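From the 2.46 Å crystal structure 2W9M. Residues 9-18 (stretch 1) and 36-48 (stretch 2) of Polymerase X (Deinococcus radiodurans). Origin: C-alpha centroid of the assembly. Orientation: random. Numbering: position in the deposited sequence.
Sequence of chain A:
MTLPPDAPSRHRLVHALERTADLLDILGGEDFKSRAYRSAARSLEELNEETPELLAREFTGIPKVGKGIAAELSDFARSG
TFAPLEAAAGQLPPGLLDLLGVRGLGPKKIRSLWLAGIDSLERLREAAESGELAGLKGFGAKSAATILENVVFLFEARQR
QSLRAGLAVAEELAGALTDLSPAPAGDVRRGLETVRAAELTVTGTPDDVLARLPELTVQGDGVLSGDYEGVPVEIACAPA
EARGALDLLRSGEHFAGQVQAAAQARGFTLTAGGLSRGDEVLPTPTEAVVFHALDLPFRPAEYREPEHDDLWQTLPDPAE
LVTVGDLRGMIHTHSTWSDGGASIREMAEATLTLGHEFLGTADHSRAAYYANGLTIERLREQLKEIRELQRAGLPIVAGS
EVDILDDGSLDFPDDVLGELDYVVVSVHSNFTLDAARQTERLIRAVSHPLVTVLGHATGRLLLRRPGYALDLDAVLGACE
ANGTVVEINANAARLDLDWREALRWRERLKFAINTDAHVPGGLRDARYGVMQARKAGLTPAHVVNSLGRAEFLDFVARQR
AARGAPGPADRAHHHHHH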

# COMPACT_ATOMS: atom_id res chain seq x y z
N SER A 9 8.17 34.81 7.65
CA SER A 9 8.68 35.46 6.44
C SER A 9 7.64 35.54 5.32
O SER A 9 7.04 34.53 4.94
CB SER A 9 9.93 34.73 5.94
OG SER A 9 10.29 35.15 4.63
N ARG A 10 7.43 36.74 4.79
CA ARG A 10 6.49 36.94 3.69
C ARG A 10 6.97 36.24 2.43
O ARG A 10 6.17 35.83 1.59
CB ARG A 10 6.32 38.44 3.42
CG ARG A 10 7.64 39.18 3.37
CD ARG A 10 7.44 40.68 3.36
NE ARG A 10 8.71 41.37 3.56
CZ ARG A 10 8.91 42.66 3.31
NH1 ARG A 10 7.91 43.40 2.84
NH2 ARG A 10 10.10 43.20 3.51
N HIS A 11 8.29 36.12 2.30
CA HIS A 11 8.89 35.39 1.19
C HIS A 11 8.58 33.90 1.33
O HIS A 11 8.57 33.16 0.34
CB HIS A 11 10.40 35.63 1.15
CG HIS A 11 11.17 34.56 0.44
ND1 HIS A 11 11.08 34.35 -0.92
CD2 HIS A 11 12.04 33.64 0.91
CE1 HIS A 11 11.87 33.34 -1.26
NE2 HIS A 11 12.46 32.89 -0.17
N ARG A 12 8.32 33.47 2.55
CA ARG A 12 7.97 32.07 2.83
C ARG A 12 6.52 31.77 2.45
O ARG A 12 6.20 30.67 2.00
CB ARG A 12 8.21 31.73 4.30
CG ARG A 12 8.33 30.25 4.55
CD ARG A 12 7.69 29.82 5.85
NE ARG A 12 7.49 28.38 5.86
CZ ARG A 12 8.45 27.49 6.07
NH1 ARG A 12 9.69 27.90 6.31
NH2 ARG A 12 8.18 26.19 6.04
N LEU A 13 5.64 32.75 2.65
CA LEU A 13 4.24 32.64 2.26
C LEU A 13 4.13 32.52 0.74
O LEU A 13 3.33 31.74 0.22
CB LEU A 13 3.45 33.86 2.75
CG LEU A 13 3.62 34.29 4.21
CD1 LEU A 13 2.79 35.53 4.51
CD2 LEU A 13 3.26 33.16 5.16
N VAL A 14 4.92 33.32 0.03
CA VAL A 14 4.92 33.27 -1.42
C VAL A 14 5.29 31.87 -1.91
O VAL A 14 4.77 31.40 -2.92
CB VAL A 14 5.88 34.30 -2.03
CG1 VAL A 14 5.78 34.28 -3.55
CG2 VAL A 14 5.57 35.69 -1.51
N HIS A 15 6.19 31.21 -1.19
CA HIS A 15 6.68 29.89 -1.58
C HIS A 15 5.63 28.80 -1.37
O HIS A 15 5.45 27.92 -2.21
CB HIS A 15 7.95 29.54 -0.80
CG HIS A 15 8.86 28.61 -1.53
ND1 HIS A 15 8.40 27.50 -2.21
CD2 HIS A 15 10.20 28.61 -1.68
CE1 HIS A 15 9.42 26.87 -2.76
NE2 HIS A 15 10.53 27.52 -2.45
N ALA A 16 4.93 28.86 -0.24
CA ALA A 16 3.84 27.93 0.04
C ALA A 16 2.73 28.10 -0.99
O ALA A 16 2.19 27.12 -1.49
CB ALA A 16 3.31 28.14 1.45
N LEU A 17 2.38 29.35 -1.29
CA LEU A 17 1.37 29.64 -2.30
C LEU A 17 1.79 29.11 -3.66
O LEU A 17 0.96 28.61 -4.42
CB LEU A 17 1.09 31.15 -2.38
CG LEU A 17 0.38 31.78 -1.19
CD1 LEU A 17 0.30 33.30 -1.33
CD2 LEU A 17 -1.00 31.18 -1.01
N GLU A 18 3.08 29.23 -3.97
CA GLU A 18 3.63 28.75 -5.23
C GLU A 18 3.76 27.23 -5.27
O GLU A 18 3.78 26.63 -6.34
CB GLU A 18 4.99 29.39 -5.51
CG GLU A 18 4.89 30.75 -6.20
CD GLU A 18 6.18 31.56 -6.09
OE1 GLU A 18 6.83 31.50 -5.02
OE2 GLU A 18 6.52 32.27 -7.06
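Stretch 2 (36-48) AYRSAARSLEELN

Two carboxylates come close together beside the apolar core of this contact: Glu-18 OE2 lies 4.1 Å from Glu-45 OE1, a pairing of like charges with no cation from either stretch between them in the contact geometry. Both side chains leave their backbones sideways to the partner, yet their ends come nearer to it. The aliphatic part of Glu-18 is in contact too, with its CG 3.4 Å from Ala-41 CB, and Glu-45 OE1 is 3.5 Å from Val-14 CG1.

Stretch 2 enters as a helix already under way, with phi from -81° to -63° and psi from -44° to -23° over Ala-36 to Ser-43, and with i to i+4 bonds such as Ser-43 N to Ser-39 O (3.2 Å) and Leu-44 N to Ala-40 O (3.2 Å). By Leu-47 the backbone is extended, at -159/99. Helix 36-45 runs nearly antiparallel to helix 10-18: their N-to-C directions differ by 162°, the signed crossing angle is -162°, and the axes approach to 8.3 Å. The register agrees with this direction, since Val-14 CA is nearest Ala-41 CA at 5.0 Å, while Glu-18 CA, further along stretch 1, pairs with the earlier Arg-38 CA at 5.7 Å.

Ala-41 points toward stretch 1, and its small side chain accompanies the close backbone approach at this level. Its CB is 4.1 Å from Val-14 CG1 and 4.0 Å from Leu-17 CB, while its carbonyl O is 3.4 Å from Val-14 CG1. Leu-17, the residue of stretch 1 most covered by stretch 2, acts as a knob in a hole formed by Tyr-37, Ala-40, Ala-41 and Leu-44. The evidence lies in its branches: Leu-17 CD2 meets the edge of the Tyr-37 ring at CD2, 3.6 Å away, whereas Leu-17 CD1 is 3.5 Å from Leu-44 CD1 and 4.3 Å from Ala-40 CB. Leu-44, also directed toward stretch 1, extends the apolar surface with its CB 3.7 Å from Val-14 CG2 and its CD1 4.2 Å from Leu-13 CB.

Beyond the helical part of stretch 2, the contact turns polar. Arg-10 NH1 donates a hydrogen bond to Asn-48 O at 2.6 Å, with an N-H...O angle of 135°; the acceptor lies at the guanidinium edge, near its plane. Arg-10 NH1 is also 3.3 Å from Leu-47 O. Thus the arginine reaches the backbone of the segment following the helix, and the two stretches together bury 525 Å², summed over both sides.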

# COMPACT_ATOMS: atom_id res chain seq x y z
N ALA A 36 -5.57 30.65 -9.18
CA ALA A 36 -5.87 31.53 -8.06
C ALA A 36 -4.72 31.58 -7.05
O ALA A 36 -4.44 32.64 -6.47
CB ALA A 36 -7.16 31.10 -7.38
N TYR A 37 -4.06 30.45 -6.83
CA TYR A 37 -2.93 30.40 -5.91
C TYR A 37 -1.66 30.96 -6.55
O TYR A 37 -0.84 31.59 -5.88
CB TYR A 37 -2.70 28.98 -5.39
CG TYR A 37 -3.57 28.62 -4.20
CD1 TYR A 37 -4.65 27.76 -4.35
CD2 TYR A 37 -3.32 29.16 -2.95
CE1 TYR A 37 -5.46 27.44 -3.27
CE2 TYR A 37 -4.12 28.84 -1.86
CZ TYR A 37 -5.18 27.98 -2.03
OH TYR A 37 -5.97 27.67 -0.94
N ARG A 38 -1.51 30.73 -7.85
CA ARG A 38 -0.34 31.20 -8.57
C ARG A 38 -0.35 32.72 -8.68
O ARG A 38 0.69 33.37 -8.55
CB ARG A 38 -0.28 30.56 -9.96
CG ARG A 38 1.12 30.32 -10.48
CD ARG A 38 1.08 29.65 -11.85
NE ARG A 38 0.04 28.63 -11.94
CZ ARG A 38 -1.14 28.81 -12.52
NH1 ARG A 38 -1.44 29.99 -13.06
NH2 ARG A 38 -2.03 27.83 -12.55
N SER A 39 -1.53 33.28 -8.92
CA SER A 39 -1.68 34.73 -9.05
C SER A 39 -1.54 35.42 -7.70
O SER A 39 -1.03 36.54 -7.62
CB SER A 39 -3.03 35.08 -9.70
OG SER A 39 -4.11 34.84 -8.81
N ALA A 40 -1.99 34.76 -6.64
CA ALA A 40 -1.84 35.30 -5.29
C ALA A 40 -0.37 35.34 -4.89
O ALA A 40 0.04 36.17 -4.08
CB ALA A 40 -2.64 34.48 -4.29
N ALA A 41 0.42 34.45 -5.47
CA ALA A 41 1.85 34.40 -5.19
C ALA A 41 2.58 35.54 -5.88
O ALA A 41 3.53 36.10 -5.33
CB ALA A 41 2.42 33.06 -5.61
N ARG A 42 2.14 35.87 -7.09
CA ARG A 42 2.76 36.94 -7.86
C ARG A 42 2.43 38.32 -7.30
O ARG A 42 3.16 39.28 -7.52
CB ARG A 42 2.35 36.85 -9.34
CG ARG A 42 2.55 35.47 -9.95
CD ARG A 42 2.89 35.57 -11.43
NE ARG A 42 3.33 34.28 -11.97
CZ ARG A 42 4.26 34.15 -12.93
NH1 ARG A 42 4.85 35.22 -13.44
NH2 ARG A 42 4.60 32.94 -13.36
N SER A 43 1.31 38.40 -6.57
CA SER A 43 0.89 39.66 -5.95
C SER A 43 1.64 39.91 -4.64
O SER A 43 2.10 41.02 -4.38
CB SER A 43 -0.62 39.67 -5.72
OG SER A 43 -1.34 39.76 -6.94
N LEU A 44 1.76 38.87 -3.82
CA LEU A 44 2.55 38.96 -2.60
C LEU A 44 4.00 39.26 -2.93
O LEU A 44 4.77 39.67 -2.06
CB LEU A 44 2.46 37.66 -1.79
CG LEU A 44 1.29 37.55 -0.82
CD1 LEU A 44 1.41 36.28 0.01
CD2 LEU A 44 1.23 38.77 0.09
N GLU A 45 4.37 39.05 -4.19
CA GLU A 45 5.71 39.36 -4.66
C GLU A 45 6.02 40.84 -4.43
O GLU A 45 6.73 41.19 -3.49
CB GLU A 45 5.84 39.02 -6.15
CG GLU A 45 7.23 38.59 -6.56
CD GLU A 45 7.57 37.20 -6.07
OE1 GLU A 45 6.71 36.30 -6.21
OE2 GLU A 45 8.68 37.01 -5.53
N GLU A 46 5.49 41.69 -5.30
CA GLU A 46 5.70 43.14 -5.19
C GLU A 46 4.82 43.75 -4.11
O GLU A 46 3.71 44.21 -4.39
CB GLU A 46 5.43 43.83 -6.53
CG GLU A 46 5.79 43.01 -7.75
CD GLU A 46 4.68 42.06 -8.15
OE1 GLU A 46 3.61 42.09 -7.50
OE2 GLU A 46 4.88 41.28 -9.11
N LEU A 47 5.32 43.75 -2.88
CA LEU A 47 4.59 44.30 -1.74
C LEU A 47 5.55 44.63 -0.61
O LEU A 47 5.96 43.76 0.15
CB LEU A 47 3.54 43.30 -1.24
CG LEU A 47 2.23 43.18 -2.03
CD1 LEU A 47 1.37 42.08 -1.45
CD2 LEU A 47 1.48 44.50 -2.04
N ASN A 48 5.90 45.91 -0.50
CA ASN A 48 6.84 46.35 0.52
C ASN A 48 6.30 46.08 1.93
O ASN A 48 7.07 45.87 2.86
CB ASN A 48 7.17 47.83 0.35
CG ASN A 48 7.82 48.14 -0.99
OD1 ASN A 48 7.45 47.56 -2.02
ND2 ASN A 48 8.78 49.05 -0.99